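Local coordinates for sporulation-control protein spo0M (Bacillus subtilis, PDB 5CL2) that controls the expression of spo0A and is required for cells to pass the morphological stage 0 of sporulation, at residues 131-136 with 231-236; 136-141 with 187-192; 142-147 with 242-247; 95-100 with 126-131. All coordinates share one frame; numbering follows the deposited sequence.

Contact 1: residues 131-136 with 231-236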
loop_
_atom_site.group_PDB
_atom_site.type_symbol
_atom_site.label_atom_id
_atom_site.label_comp_id
_atom_site.label_asym_id
_atom_site.label_seq_id
_atom_site.Cartn_x
_atom_site.Cartn_y
_atom_site.Cartn_z
ATOM N N HIS A 131 0.452 -0.110 -19.332
ATOM C CA HIS A 131 -0.539 -1.154 -19.438
ATOM C C HIS A 131 -1.639 -0.632 -20.362
ATOM O O HIS A 131 -1.965 0.557 -20.328
ATOM C CB HIS A 131 -1.050 -1.491 -18.033
ATOM C CG HIS A 131 -2.124 -2.526 -17.981
ATOM N ND1 HIS A 131 -3.428 -2.261 -18.353
ATOM C CD2 HIS A 131 -2.117 -3.801 -17.533
ATOM C CE1 HIS A 131 -4.164 -3.341 -18.170
ATOM N NE2 HIS A 131 -3.390 -4.292 -17.672
ATOM N N PRO A 132 -2.203 -1.511 -21.197
ATOM C CA PRO A 132 -3.220 -1.151 -22.195
ATOM C C PRO A 132 -4.374 -0.272 -21.686
ATOM O O PRO A 132 -4.759 0.633 -22.415
ATOM C CB PRO A 132 -3.748 -2.511 -22.643
ATOM C CG PRO A 132 -2.537 -3.412 -22.535
ATOM C CD PRO A 132 -1.766 -2.916 -21.330
ATOM N N TRP A 133 -4.934 -0.532 -20.507
ATOM C CA TRP A 133 -5.987 0.346 -19.979
ATOM C C TRP A 133 -5.473 1.767 -19.795
ATOM O O TRP A 133 -6.185 2.734 -20.095
ATOM C CB TRP A 133 -6.528 -0.151 -18.643
ATOM C CG TRP A 133 -7.058 -1.558 -18.639
ATOM C CD1 TRP A 133 -7.425 -2.308 -19.718
ATOM C CD2 TRP A 133 -7.299 -2.369 -17.487
ATOM N NE1 TRP A 133 -7.869 -3.541 -19.307
ATOM C CE2 TRP A 133 -7.797 -3.605 -17.941
ATOM C CE3 TRP A 133 -7.118 -2.177 -16.115
ATOM C CZ2 TRP A 133 -8.123 -4.644 -17.071
ATOM C CZ3 TRP A 133 -7.436 -3.212 -15.250
ATOM C CH2 TRP A 133 -7.939 -4.428 -15.730
ATOM N N ILE A 134 -4.249 1.891 -19.274
ATOM C CA ILE A 134 -3.644 3.199 -19.063
ATOM C C ILE A 134 -3.393 3.850 -20.409
ATOM O O ILE A 134 -3.621 5.043 -20.575
ATOM C CB ILE A 134 -2.334 3.132 -18.277
ATOM C CG1 ILE A 134 -2.593 2.731 -16.827
ATOM C CG2 ILE A 134 -1.620 4.484 -18.306
ATOM C CD1 ILE A 134 -1.294 2.576 -16.000
ATOM N N GLU A 135 -2.923 3.070 -21.374
ATOM C CA GLU A 135 -2.656 3.613 -22.700
ATOM C C GLU A 135 -3.959 4.064 -23.380
ATOM O O GLU A 135 -3.975 5.038 -24.140
ATOM C CB GLU A 135 -1.930 2.573 -23.551
ATOM C CG GLU A 135 -1.376 3.103 -24.859
ATOM C CD GLU A 135 -0.217 2.255 -25.366
ATOM O OE1 GLU A 135 -0.264 1.008 -25.213
ATOM O OE2 GLU A 135 0.748 2.834 -25.908
ATOM N N ASN A 136 -5.056 3.384 -23.058
ATOM C CA ASN A 136 -6.376 3.800 -23.502
ATOM C C ASN A 136 -6.727 5.145 -22.891
ATOM O O ASN A 136 -7.196 6.042 -23.597
ATOM C CB ASN A 136 -7.449 2.764 -23.128
ATOM C CG ASN A 136 -7.403 1.512 -23.996
ATOM O OD1 ASN A 136 -6.618 1.418 -24.940
ATOM N ND2 ASN A 136 -8.234 0.532 -23.659
ATOM N N SER A 231 -14.238 -3.301 -18.218
ATOM C CA SER A 231 -15.127 -3.139 -19.374
ATOM C C SER A 231 -15.094 -1.699 -19.885
ATOM O O SER A 231 -14.960 -1.458 -21.086
ATOM C CB SER A 231 -16.586 -3.501 -19.021
ATOM O OG SER A 231 -16.682 -4.741 -18.337
ATOM N N GLU A 232 -15.226 -0.754 -18.958
ATOM C CA GLU A 232 -15.200 0.650 -19.308
ATOM C C GLU A 232 -13.862 1.025 -19.958
ATOM O O GLU A 232 -13.825 1.741 -20.969
ATOM C CB GLU A 232 -15.467 1.509 -18.066
ATOM C CG GLU A 232 -16.636 1.015 -17.217
ATOM C CD GLU A 232 -16.944 1.915 -16.032
ATOM O OE1 GLU A 232 -16.652 1.511 -14.885
ATOM O OE2 GLU A 232 -17.482 3.025 -16.244
ATOM N N LEU A 233 -12.762 0.523 -19.398
ATOM C CA LEU A 233 -11.437 0.879 -19.896
ATOM C C LEU A 233 -11.201 0.322 -21.285
ATOM O O LEU A 233 -10.478 0.922 -22.083
ATOM C CB LEU A 233 -10.346 0.379 -18.941
ATOM C CG LEU A 233 -10.301 1.113 -17.602
ATOM C CD1 LEU A 233 -9.714 0.234 -16.525
ATOM C CD2 LEU A 233 -9.519 2.410 -17.736
ATOM N N GLU A 234 -11.810 -0.819 -21.590
ATOM C CA GLU A 234 -11.571 -1.427 -22.894
ATOM C C GLU A 234 -12.548 -0.979 -23.996
ATOM O O GLU A 234 -12.396 -1.377 -25.152
ATOM C CB GLU A 234 -11.535 -2.951 -22.745
ATOM C CG GLU A 234 -10.453 -3.375 -21.740
ATOM C CD GLU A 234 -10.061 -4.852 -21.805
ATOM O OE1 GLU A 234 -10.836 -5.709 -21.317
ATOM O OE2 GLU A 234 -8.956 -5.146 -22.325
ATOM N N ASP A 235 -13.539 -0.152 -23.670
ATOM C CA ASP A 235 -14.336 0.440 -24.745
ATOM C C ASP A 235 -14.038 1.935 -24.826
ATOM O O ASP A 235 -14.518 2.741 -24.020
ATOM C CB ASP A 235 -15.831 0.222 -24.567
ATOM C CG ASP A 235 -16.638 0.930 -25.645
ATOM O OD1 ASP A 235 -16.147 1.003 -26.797
ATOM O OD2 ASP A 235 -17.748 1.418 -25.337
ATOM N N THR A 236 -13.305 2.283 -25.875
ATOM C CA THR A 236 -12.527 3.509 -25.940
ATOM C C THR A 236 -13.361 4.780 -26.127
ATOM O O THR A 236 -13.088 5.806 -25.482
ATOM C CB THR A 236 -11.465 3.388 -27.064
ATOM O OG1 THR A 236 -12.108 3.144 -28.322
ATOM C CG2 THR A 236 -10.515 2.230 -26.768
#

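Contact 2: residues 136-141 with 187-192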
loop_
_atom_site.group_PDB
_atom_site.type_symbol
_atom_site.label_atom_id
_atom_site.label_comp_id
_atom_site.label_asym_id
_atom_site.label_seq_id
_atom_site.Cartn_x
_atom_site.Cartn_y
_atom_site.Cartn_z
ATOM N N ASN A 136 -5.056 3.384 -23.058
ATOM C CA ASN A 136 -6.376 3.800 -23.502
ATOM C C ASN A 136 -6.727 5.145 -22.891
ATOM O O ASN A 136 -7.196 6.042 -23.597
ATOM C CB ASN A 136 -7.449 2.764 -23.128
ATOM C CG ASN A 136 -7.403 1.512 -23.996
ATOM O OD1 ASN A 136 -6.618 1.418 -24.940
ATOM N ND2 ASN A 136 -8.234 0.532 -23.659
ATOM N N VAL A 137 -6.503 5.293 -21.585
ATOM C CA VAL A 137 -6.801 6.566 -20.932
ATOM C C VAL A 137 -5.954 7.694 -21.529
ATOM O O VAL A 137 -6.446 8.796 -21.753
ATOM C CB VAL A 137 -6.579 6.513 -19.410
ATOM C CG1 VAL A 137 -6.943 7.851 -18.780
ATOM C CG2 VAL A 137 -7.427 5.416 -18.788
ATOM N N LEU A 138 -4.692 7.403 -21.811
ATOM C CA LEU A 138 -3.747 8.408 -22.308
ATOM C C LEU A 138 -4.146 8.888 -23.696
ATOM O O LEU A 138 -4.149 10.094 -23.985
ATOM C CB LEU A 138 -2.332 7.834 -22.345
ATOM C CG LEU A 138 -1.728 7.467 -20.988
ATOM C CD1 LEU A 138 -0.368 6.740 -21.161
ATOM C CD2 LEU A 138 -1.601 8.712 -20.102
ATOM N N GLU A 139 -4.474 7.926 -24.554
ATOM C CA GLU A 139 -4.944 8.245 -25.889
ATOM C C GLU A 139 -6.245 9.032 -25.831
ATOM O O GLU A 139 -6.401 10.030 -26.537
ATOM C CB GLU A 139 -5.134 6.967 -26.702
ATOM C CG GLU A 139 -5.828 7.169 -28.042
ATOM C CD GLU A 139 -6.026 5.860 -28.802
ATOM O OE1 GLU A 139 -5.608 4.798 -28.287
ATOM O OE2 GLU A 139 -6.585 5.895 -29.922
ATOM N N ALA A 140 -7.154 8.603 -24.958
ATOM C CA ALA A 140 -8.429 9.291 -24.752
ATOM C C ALA A 140 -8.246 10.749 -24.343
ATOM O O ALA A 140 -8.925 11.626 -24.863
ATOM C CB ALA A 140 -9.262 8.560 -23.715
ATOM N N ILE A 141 -7.353 10.993 -23.392
ATOM C CA ILE A 141 -7.070 12.342 -22.916
ATOM C C ILE A 141 -6.458 13.198 -24.028
ATOM O O ILE A 141 -6.864 14.355 -24.231
ATOM C CB ILE A 141 -6.117 12.327 -21.704
ATOM C CG1 ILE A 141 -6.819 11.762 -20.463
ATOM C CG2 ILE A 141 -5.581 13.718 -21.427
ATOM C CD1 ILE A 141 -7.983 12.595 -19.948
ATOM N N LEU A 187 -2.911 13.554 -13.828
ATOM C CA LEU A 187 -3.565 12.275 -13.593
ATOM C C LEU A 187 -2.644 11.341 -12.821
ATOM O O LEU A 187 -1.419 11.316 -13.031
ATOM C CB LEU A 187 -3.985 11.604 -14.906
ATOM C CG LEU A 187 -4.939 12.355 -15.855
ATOM C CD1 LEU A 187 -5.608 11.422 -16.862
ATOM C CD2 LEU A 187 -5.969 13.190 -15.103
ATOM N N ILE A 188 -3.236 10.611 -11.890
ATOM C CA ILE A 188 -2.560 9.503 -11.246
ATOM C C ILE A 188 -3.337 8.228 -11.523
ATOM O O ILE A 188 -4.548 8.170 -11.293
ATOM C CB ILE A 188 -2.439 9.704 -9.729
ATOM C CG1 ILE A 188 -1.552 10.896 -9.414
ATOM C CG2 ILE A 188 -1.870 8.439 -9.049
ATOM C CD1 ILE A 188 -1.756 11.391 -7.991
ATOM N N PHE A 189 -2.650 7.215 -12.033
ATOM C CA PHE A 189 -3.265 5.907 -12.225
ATOM C C PHE A 189 -2.913 4.962 -11.085
ATOM O O PHE A 189 -1.732 4.760 -10.777
ATOM C CB PHE A 189 -2.803 5.296 -13.530
ATOM C CG PHE A 189 -3.080 6.140 -14.704
ATOM C CD1 PHE A 189 -4.329 6.151 -15.279
ATOM C CD2 PHE A 189 -2.106 6.956 -15.215
ATOM C CE1 PHE A 189 -4.591 6.924 -16.359
ATOM C CE2 PHE A 189 -2.371 7.754 -16.298
ATOM C CZ PHE A 189 -3.628 7.733 -16.869
ATOM N N LEU A 190 -3.930 4.384 -10.468
ATOM C CA LEU A 190 -3.736 3.305 -9.516
ATOM C C LEU A 190 -4.313 2.032 -10.121
ATOM O O LEU A 190 -5.532 1.835 -10.162
ATOM C CB LEU A 190 -4.416 3.637 -8.190
ATOM C CG LEU A 190 -4.117 5.042 -7.659
ATOM C CD1 LEU A 190 -5.004 5.375 -6.465
ATOM C CD2 LEU A 190 -2.651 5.124 -7.275
ATOM N N LEU A 191 -3.419 1.167 -10.579
ATOM C CA LEU A 191 -3.796 -0.007 -11.329
ATOM C C LEU A 191 -3.946 -1.187 -10.401
ATOM O O LEU A 191 -3.074 -1.442 -9.574
ATOM C CB LEU A 191 -2.752 -0.298 -12.393
ATOM C CG LEU A 191 -3.021 -1.525 -13.248
ATOM C CD1 LEU A 191 -4.252 -1.271 -14.082
ATOM C CD2 LEU A 191 -1.822 -1.796 -14.118
ATOM N N ASP A 192 -5.060 -1.896 -10.523
ATOM C CA ASP A 192 -5.249 -3.157 -9.825
ATOM C C ASP A 192 -5.751 -4.195 -10.825
ATOM O O ASP A 192 -5.806 -3.925 -12.035
ATOM C CB ASP A 192 -6.184 -2.993 -8.616
ATOM C CG ASP A 192 -7.557 -2.408 -8.988
ATOM O OD1 ASP A 192 -8.455 -3.184 -9.371
ATOM O OD2 ASP A 192 -7.727 -1.163 -8.896
#

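Contact 3: residues 142-147 with 242-247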
loop_
_atom_site.group_PDB
_atom_site.type_symbol
_atom_site.label_atom_id
_atom_site.label_comp_id
_atom_site.label_asym_id
_atom_site.label_seq_id
_atom_site.Cartn_x
_atom_site.Cartn_y
_atom_site.Cartn_z
ATOM N N GLU A 142 -5.510 12.642 -24.785
ATOM C CA GLU A 142 -4.916 13.470 -25.833
ATOM C C GLU A 142 -5.935 13.777 -26.940
ATOM O O GLU A 142 -5.940 14.883 -27.487
ATOM C CB GLU A 142 -3.690 12.822 -26.452
ATOM C CG GLU A 142 -2.535 12.553 -25.502
ATOM C CD GLU A 142 -1.259 12.175 -26.242
ATOM O OE1 GLU A 142 -1.306 11.179 -26.990
ATOM O OE2 GLU A 142 -0.204 12.831 -26.039
ATOM N N ASN A 143 -6.833 12.835 -27.219
ATOM C CA ASN A 143 -7.854 13.061 -28.242
ATOM C C ASN A 143 -8.756 14.232 -27.898
ATOM O O ASN A 143 -9.187 14.958 -28.786
ATOM C CB ASN A 143 -8.689 11.805 -28.454
ATOM C CG ASN A 143 -7.904 10.708 -29.132
ATOM O OD1 ASN A 143 -6.904 10.976 -29.801
ATOM N ND2 ASN A 143 -8.332 9.462 -28.946
ATOM N N LEU A 144 -8.995 14.443 -26.607
ATOM C CA LEU A 144 -9.825 15.552 -26.162
ATOM C C LEU A 144 -9.140 16.890 -26.388
ATOM O O LEU A 144 -9.774 17.927 -26.231
ATOM C CB LEU A 144 -10.195 15.415 -24.676
ATOM C CG LEU A 144 -11.195 14.333 -24.255
ATOM C CD1 LEU A 144 -11.478 14.418 -22.766
ATOM C CD2 LEU A 144 -12.493 14.493 -25.026
ATOM N N GLY A 145 -7.886 16.887 -26.842
ATOM C CA GLY A 145 -7.117 18.122 -26.847
ATOM C C GLY A 145 -6.061 18.344 -25.781
ATOM O O GLY A 145 -5.860 19.462 -25.335
ATOM N N PHE A 146 -5.429 17.274 -25.312
ATOM C CA PHE A 146 -4.264 17.415 -24.439
ATOM C C PHE A 146 -3.020 16.793 -25.054
ATOM O O PHE A 146 -3.114 15.993 -25.982
ATOM C CB PHE A 146 -4.524 16.779 -23.085
ATOM C CG PHE A 146 -5.441 17.555 -22.233
ATOM C CD1 PHE A 146 -6.811 17.431 -22.380
ATOM C CD2 PHE A 146 -4.947 18.416 -21.275
ATOM C CE1 PHE A 146 -7.675 18.163 -21.582
ATOM C CE2 PHE A 146 -5.806 19.143 -20.467
ATOM C CZ PHE A 146 -7.167 19.018 -20.629
ATOM N N ARG A 147 -1.848 17.162 -24.543
ATOM C CA ARG A 147 -0.623 16.491 -24.967
ATOM C C ARG A 147 0.185 16.130 -23.704
ATOM O O ARG A 147 0.339 16.960 -22.796
ATOM C CB ARG A 147 0.170 17.384 -25.934
ATOM C CG ARG A 147 1.324 16.697 -26.640
ATOM C CD ARG A 147 2.642 17.110 -26.037
ATOM N NE ARG A 147 2.602 18.521 -25.643
ATOM C CZ ARG A 147 3.470 19.082 -24.804
ATOM N NH1 ARG A 147 4.447 18.358 -24.274
ATOM N NH2 ARG A 147 3.361 20.364 -24.488
ATOM N N VAL A 242 -16.713 9.739 -21.055
ATOM C CA VAL A 242 -16.718 9.778 -19.598
ATOM C C VAL A 242 -15.650 10.751 -19.099
ATOM O O VAL A 242 -15.890 11.544 -18.182
ATOM C CB VAL A 242 -16.486 8.374 -18.987
ATOM C CG1 VAL A 242 -16.285 8.463 -17.476
ATOM C CG2 VAL A 242 -17.652 7.448 -19.316
ATOM N N LEU A 243 -14.487 10.717 -19.735
ATOM C CA LEU A 243 -13.393 11.608 -19.361
ATOM C C LEU A 243 -13.755 13.073 -19.638
ATOM O O LEU A 243 -13.515 13.955 -18.799
ATOM C CB LEU A 243 -12.109 11.184 -20.086
ATOM C CG LEU A 243 -11.635 9.816 -19.570
ATOM C CD1 LEU A 243 -10.523 9.243 -20.403
ATOM C CD2 LEU A 243 -11.247 9.885 -18.094
ATOM N N GLU A 244 -14.372 13.323 -20.791
ATOM C CA GLU A 244 -14.883 14.671 -21.129
ATOM C C GLU A 244 -15.853 15.194 -20.045
ATOM O O GLU A 244 -15.736 16.341 -19.571
ATOM C CB GLU A 244 -15.558 14.634 -22.505
ATOM C CG GLU A 244 -15.816 15.992 -23.144
ATOM C CD GLU A 244 -16.414 15.885 -24.549
ATOM O OE1 GLU A 244 -17.250 14.988 -24.786
ATOM O OE2 GLU A 244 -15.977 16.640 -25.440
ATOM N N GLU A 245 -16.785 14.335 -19.632
ATOM C CA GLU A 245 -17.718 14.672 -18.540
ATOM C C GLU A 245 -17.019 14.981 -17.216
ATOM O O GLU A 245 -17.385 15.943 -16.528
ATOM C CB GLU A 245 -18.744 13.556 -18.307
ATOM C CG GLU A 245 -19.892 14.001 -17.378
ATOM C CD GLU A 245 -21.158 13.158 -17.502
ATOM O OE1 GLU A 245 -21.260 12.349 -18.449
ATOM O OE2 GLU A 245 -22.055 13.305 -16.643
ATOM N N ILE A 246 -16.061 14.127 -16.834
ATOM C CA ILE A 246 -15.302 14.336 -15.602
ATOM C C ILE A 246 -14.578 15.679 -15.632
ATOM O O ILE A 246 -14.611 16.433 -14.654
ATOM C CB ILE A 246 -14.262 13.197 -15.353
ATOM C CG1 ILE A 246 -14.980 11.852 -15.195
ATOM C CG2 ILE A 246 -13.451 13.505 -14.111
ATOM C CD1 ILE A 246 -14.069 10.637 -15.073
ATOM N N LEU A 247 -13.940 15.979 -16.762
ATOM C CA LEU A 247 -13.216 17.244 -16.919
ATOM C C LEU A 247 -14.158 18.455 -16.947
ATOM O O LEU A 247 -13.722 19.570 -16.639
ATOM C CB LEU A 247 -12.359 17.238 -18.181
ATOM C CG LEU A 247 -11.255 16.191 -18.234
ATOM C CD1 LEU A 247 -10.507 16.305 -19.548
ATOM C CD2 LEU A 247 -10.327 16.337 -17.031
#

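Contact 4: residues 95-100 with 126-131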
loop_
_atom_site.group_PDB
_atom_site.type_symbol
_atom_site.label_atom_id
_atom_site.label_comp_id
_atom_site.label_asym_id
_atom_site.label_seq_id
_atom_site.Cartn_x
_atom_site.Cartn_y
_atom_site.Cartn_z
ATOM N N LEU A 95 1.764 -4.336 -9.790
ATOM C CA LEU A 95 0.899 -3.456 -10.581
ATOM C C LEU A 95 1.145 -1.966 -10.343
ATOM O O LEU A 95 0.700 -1.123 -11.138
ATOM C CB LEU A 95 -0.572 -3.783 -10.307
ATOM C CG LEU A 95 -1.020 -5.137 -10.861
ATOM C CD1 LEU A 95 -2.510 -5.410 -10.609
ATOM C CD2 LEU A 95 -0.712 -5.187 -12.345
ATOM N N ASP A 96 1.832 -1.620 -9.259
ATOM C CA ASP A 96 2.140 -0.207 -9.001
ATOM C C ASP A 96 3.546 0.175 -9.521
ATOM O O ASP A 96 4.048 1.252 -9.193
ATOM C CB ASP A 96 2.000 0.135 -7.504
ATOM C CG ASP A 96 2.699 -0.890 -6.618
ATOM O OD1 ASP A 96 3.296 -1.810 -7.209
ATOM O OD2 ASP A 96 2.699 -0.769 -5.364
ATOM N N THR A 97 4.207 -0.722 -10.262
ATOM C CA THR A 97 5.453 -0.373 -10.954
ATOM C C THR A 97 5.221 0.801 -11.909
ATOM O O THR A 97 4.339 0.725 -12.767
ATOM C CB THR A 97 6.008 -1.564 -11.777
ATOM O OG1 THR A 97 6.233 -2.683 -10.920
ATOM C CG2 THR A 97 7.309 -1.196 -12.474
ATOM N N PRO A 98 6.036 1.867 -11.803
ATOM C CA PRO A 98 5.816 3.044 -12.646
ATOM C C PRO A 98 6.176 2.746 -14.090
ATOM O O PRO A 98 6.973 1.837 -14.361
ATOM C CB PRO A 98 6.793 4.078 -12.090
ATOM C CG PRO A 98 7.450 3.429 -10.897
ATOM C CD PRO A 98 7.296 1.974 -11.060
ATOM N N ILE A 99 5.580 3.506 -14.999
ATOM C CA ILE A 99 5.826 3.408 -16.431
ATOM C C ILE A 99 7.121 4.144 -16.748
ATOM O O ILE A 99 7.362 5.224 -16.199
ATOM C CB ILE A 99 4.639 4.011 -17.233
ATOM C CG1 ILE A 99 3.415 3.105 -17.122
ATOM C CG2 ILE A 99 4.999 4.255 -18.691
ATOM C CD1 ILE A 99 2.092 3.846 -17.354
ATOM N N THR A 100 7.953 3.581 -17.625
ATOM C CA THR A 100 9.221 4.235 -17.907
ATOM C C THR A 100 8.984 5.197 -19.049
ATOM O O THR A 100 8.971 4.818 -20.224
ATOM C CB THR A 100 10.319 3.222 -18.299
ATOM O OG1 THR A 100 10.720 2.476 -17.145
ATOM C CG2 THR A 100 11.527 3.942 -18.848
ATOM N N ILE A 126 15.170 -1.788 -16.841
ATOM C CA ILE A 126 14.066 -2.274 -17.655
ATOM C C ILE A 126 13.130 -1.150 -18.075
ATOM O O ILE A 126 12.974 -0.134 -17.385
ATOM C CB ILE A 126 13.267 -3.372 -16.936
ATOM C CG1 ILE A 126 12.643 -2.859 -15.650
ATOM C CG2 ILE A 126 14.165 -4.524 -16.590
ATOM C CD1 ILE A 126 11.532 -3.766 -15.139
ATOM N N PHE A 127 12.575 -1.289 -19.268
ATOM C CA PHE A 127 11.606 -0.318 -19.712
ATOM C C PHE A 127 10.259 -0.891 -19.313
ATOM O O PHE A 127 9.954 -2.047 -19.626
ATOM C CB PHE A 127 11.717 -0.061 -21.217
ATOM C CG PHE A 127 13.068 0.477 -21.638
ATOM C CD1 PHE A 127 13.381 1.818 -21.478
ATOM C CD2 PHE A 127 14.024 -0.363 -22.195
ATOM C CE1 PHE A 127 14.619 2.308 -21.852
ATOM C CE2 PHE A 127 15.266 0.123 -22.577
ATOM C CZ PHE A 127 15.562 1.461 -22.409
ATOM N N VAL A 128 9.471 -0.095 -18.590
ATOM C CA VAL A 128 8.140 -0.516 -18.160
ATOM C C VAL A 128 7.082 0.207 -18.966
ATOM O O VAL A 128 6.906 1.416 -18.831
ATOM C CB VAL A 128 7.909 -0.241 -16.681
ATOM C CG1 VAL A 128 6.490 -0.619 -16.304
ATOM C CG2 VAL A 128 8.941 -0.991 -15.839
ATOM N N GLU A 129 6.380 -0.537 -19.811
ATOM C CA GLU A 129 5.398 0.062 -20.704
ATOM C C GLU A 129 4.066 0.350 -20.045
ATOM O O GLU A 129 3.704 -0.296 -19.069
ATOM C CB GLU A 129 5.166 -0.834 -21.911
ATOM C CG GLU A 129 6.369 -0.975 -22.810
ATOM C CD GLU A 129 6.062 -1.854 -23.989
ATOM O OE1 GLU A 129 5.696 -3.033 -23.771
ATOM O OE2 GLU A 129 6.177 -1.362 -25.131
ATOM N N ALA A 130 3.341 1.325 -20.586
ATOM C CA ALA A 130 1.984 1.556 -20.129
ATOM C C ALA A 130 1.120 0.332 -20.380
ATOM O O ALA A 130 1.062 -0.195 -21.484
ATOM C CB ALA A 130 1.378 2.778 -20.812
ATOM N N HIS A 131 0.452 -0.110 -19.332
ATOM C CA HIS A 131 -0.539 -1.154 -19.438
ATOM C C HIS A 131 -1.639 -0.632 -20.362
ATOM O O HIS A 131 -1.965 0.557 -20.328
ATOM C CB HIS A 131 -1.050 -1.491 -18.033
ATOM C CG HIS A 131 -2.124 -2.526 -17.981
ATOM N ND1 HIS A 131 -3.428 -2.261 -18.353
ATOM C CD2 HIS A 131 -2.117 -3.801 -17.533
ATOM C CE1 HIS A 131 -4.164 -3.341 -18.170
ATOM N NE2 HIS A 131 -3.390 -4.292 -17.672
#

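Contact 1: residues 131-136 with 231-236
L233 lies against the indole of W133, and it does so over a face: its CB sits 4.2 Å from the centroid of the five-membered ring of W133, 27° off the ring normal, which meets the geometry of a CH-pi contact. The other end of the same side chain, L233 CD1, comes within 3.6 Å of W133 CE3 on the six-membered ring, and the two side chains cross at about a right angle. The carbonyl of L233 is held as well. N136 ND2 donates to L233 O at 2.8 Å with an N-H...O angle of 155°, the donor tilted 31° from the carbonyl plane. This bond and the indole join the start of helix 132-143 to the end of helix 230-234, two helices packed beside the antiparallel sheet whose strands 185-191 and 195-202 supply L191 and L196 to W133. The indole's other face meets H131 CE1; H131 is the N-cap residue, its ND1 accepting from W133 N at 3.1 Å. An alanine in place of W133 would probably leave L233 CB and CD1 without the ring they rest on and open a gap between the two helices. Next in sequence, E234 brings CG to 3.6 Å from W133 NE1, while its OE1 accepts from Q230. Last comes T236, whose CG2 approaches N136 ND2 at 4.2 Å.

Contact 2: residues 136-141 with 187-192
V137 meets F189 with every carbon of its side chain. Its CB lies 3.7 Å from F189 CE1; beyond it CG1, anti to the backbone N (chi1 -178°), reaches the ring edge close to the ring plane, 3.5 Å from F189 CE1, and CG2 stands 4.0 Å from that same CE1. The two side chains slide past each other in opposite directions. L138 adds a second touch, CD2 to F189 CZ at 3.9 Å. One turn on from V137, I141 and L187 meet tip to tip, I141 CG1 standing 3.8 Å from L187 CD1. No hydrogen bond spans the interface. The axes of the short segments run 158° apart and approach to 11.4 Å, a separation usual for a helix packed on a sheet. Strand 185-191 is the middle one of five antiparallel strands: F169 of strand 165-173 stacks edge-to-face with F189, I198 of strand 195-202 touches V137, and helix 236-248 lies in the same helical layer, its L243 touching both A140 and F200.

Contact 3: residues 142-147 with 242-247
This is an apolar contact between the C-terminal end of one helix and the flank of another: L144 and F146, where helix 132-143 turns into strand 146-155, pack on L243, E244 and L247 of helix 236-248. Both helices belong to the layer beside the five-stranded antiparallel sheet, and the helix-to-strand turn is made at G145. This residue breaks the helix with a positive phi of 103°, at which a CB would collide with the carbonyl oxygen of L144. The turn is tied by E142 O, which accepts from both G145 N and F146 N on the same face of its plane.

L144 carries most of the contact. Its CD1 rests on the helix backbone, 3.7 Å from E244 N, and also meets L247 CD1 at 3.9 Å. The other methyl, CD2, lies 4.0 Å from E244 CB and follows that glutamate's extended chain, the two side chains crossing at a slant. With CG anti to the backbone N (chi1 -165°), E244 lays its aliphatic part against the leucine. Y178 of helix 176-181 touches both L144 and E244, while F200 of strand 195-202 touches L243 and L247. A separate link between the helices comes from N143 ND2, which donates to E240. At the strand end, F146 and L247 reach toward each other tip to tip, and F146 CE1 stops 4.0 Å from L247 CD1.

Contact 4: residues 95-100 with 126-131
The first torsion of T100 sets OG1 anti to its own carbonyl carbon (chi1 -72°), where it accepts a weak hydrogen bond from V128 N at 3.2 Å. Separately, V128 CG1, anti to its backbone N, is placed against P98 O, 3.2 Å away. The return bond between T100 and V128 is straighter. T100 N donates to V128 O at 2.7 Å, with an N-H...O angle of 166° and the donor in the carbonyl plane on a lone pair. That oxygen also receives a CA-H...O contact from I99 CA at 3.3 Å. Beyond V128, I99 CD1 packs on A130 CB at 3.7 Å; an alanine in place of I99 would probably leave A130 without this cover and open a gap beside it. T97 CG2 meets V128 CG2 at 3.7 Å. Residues 97-100 and 126-130 run 95° apart, so the loop after strand 84-92 crosses the end of strand 120-128, between strand 106-114, whose V106 touches T100 and V128, and strand 165-173, whose F169 touches I99.

Overall arrangement
From the N terminus, contact 4 closes first, a short loop of 25 residues between 95-100 and 126-131, fastening the end of strand 120-128 in the N-terminal part. The chain passes through H131, shared by contacts 4 and 1, into helix 132-143, which contacts 1, 2 and 3 all use. Contact 2 closes when strand 185-191 arrives under the helix, and lies within the longer loop that contact 1 closes with helix 230-234. Contact 3 closes last, on helix 236-248; its segments alternate with those of contacts 1 and 2, so it crosses both. I134 CD1 touches I99 CD1 at 3.9 Å, linking the five-stranded sheet's helical layer to the N-terminal part.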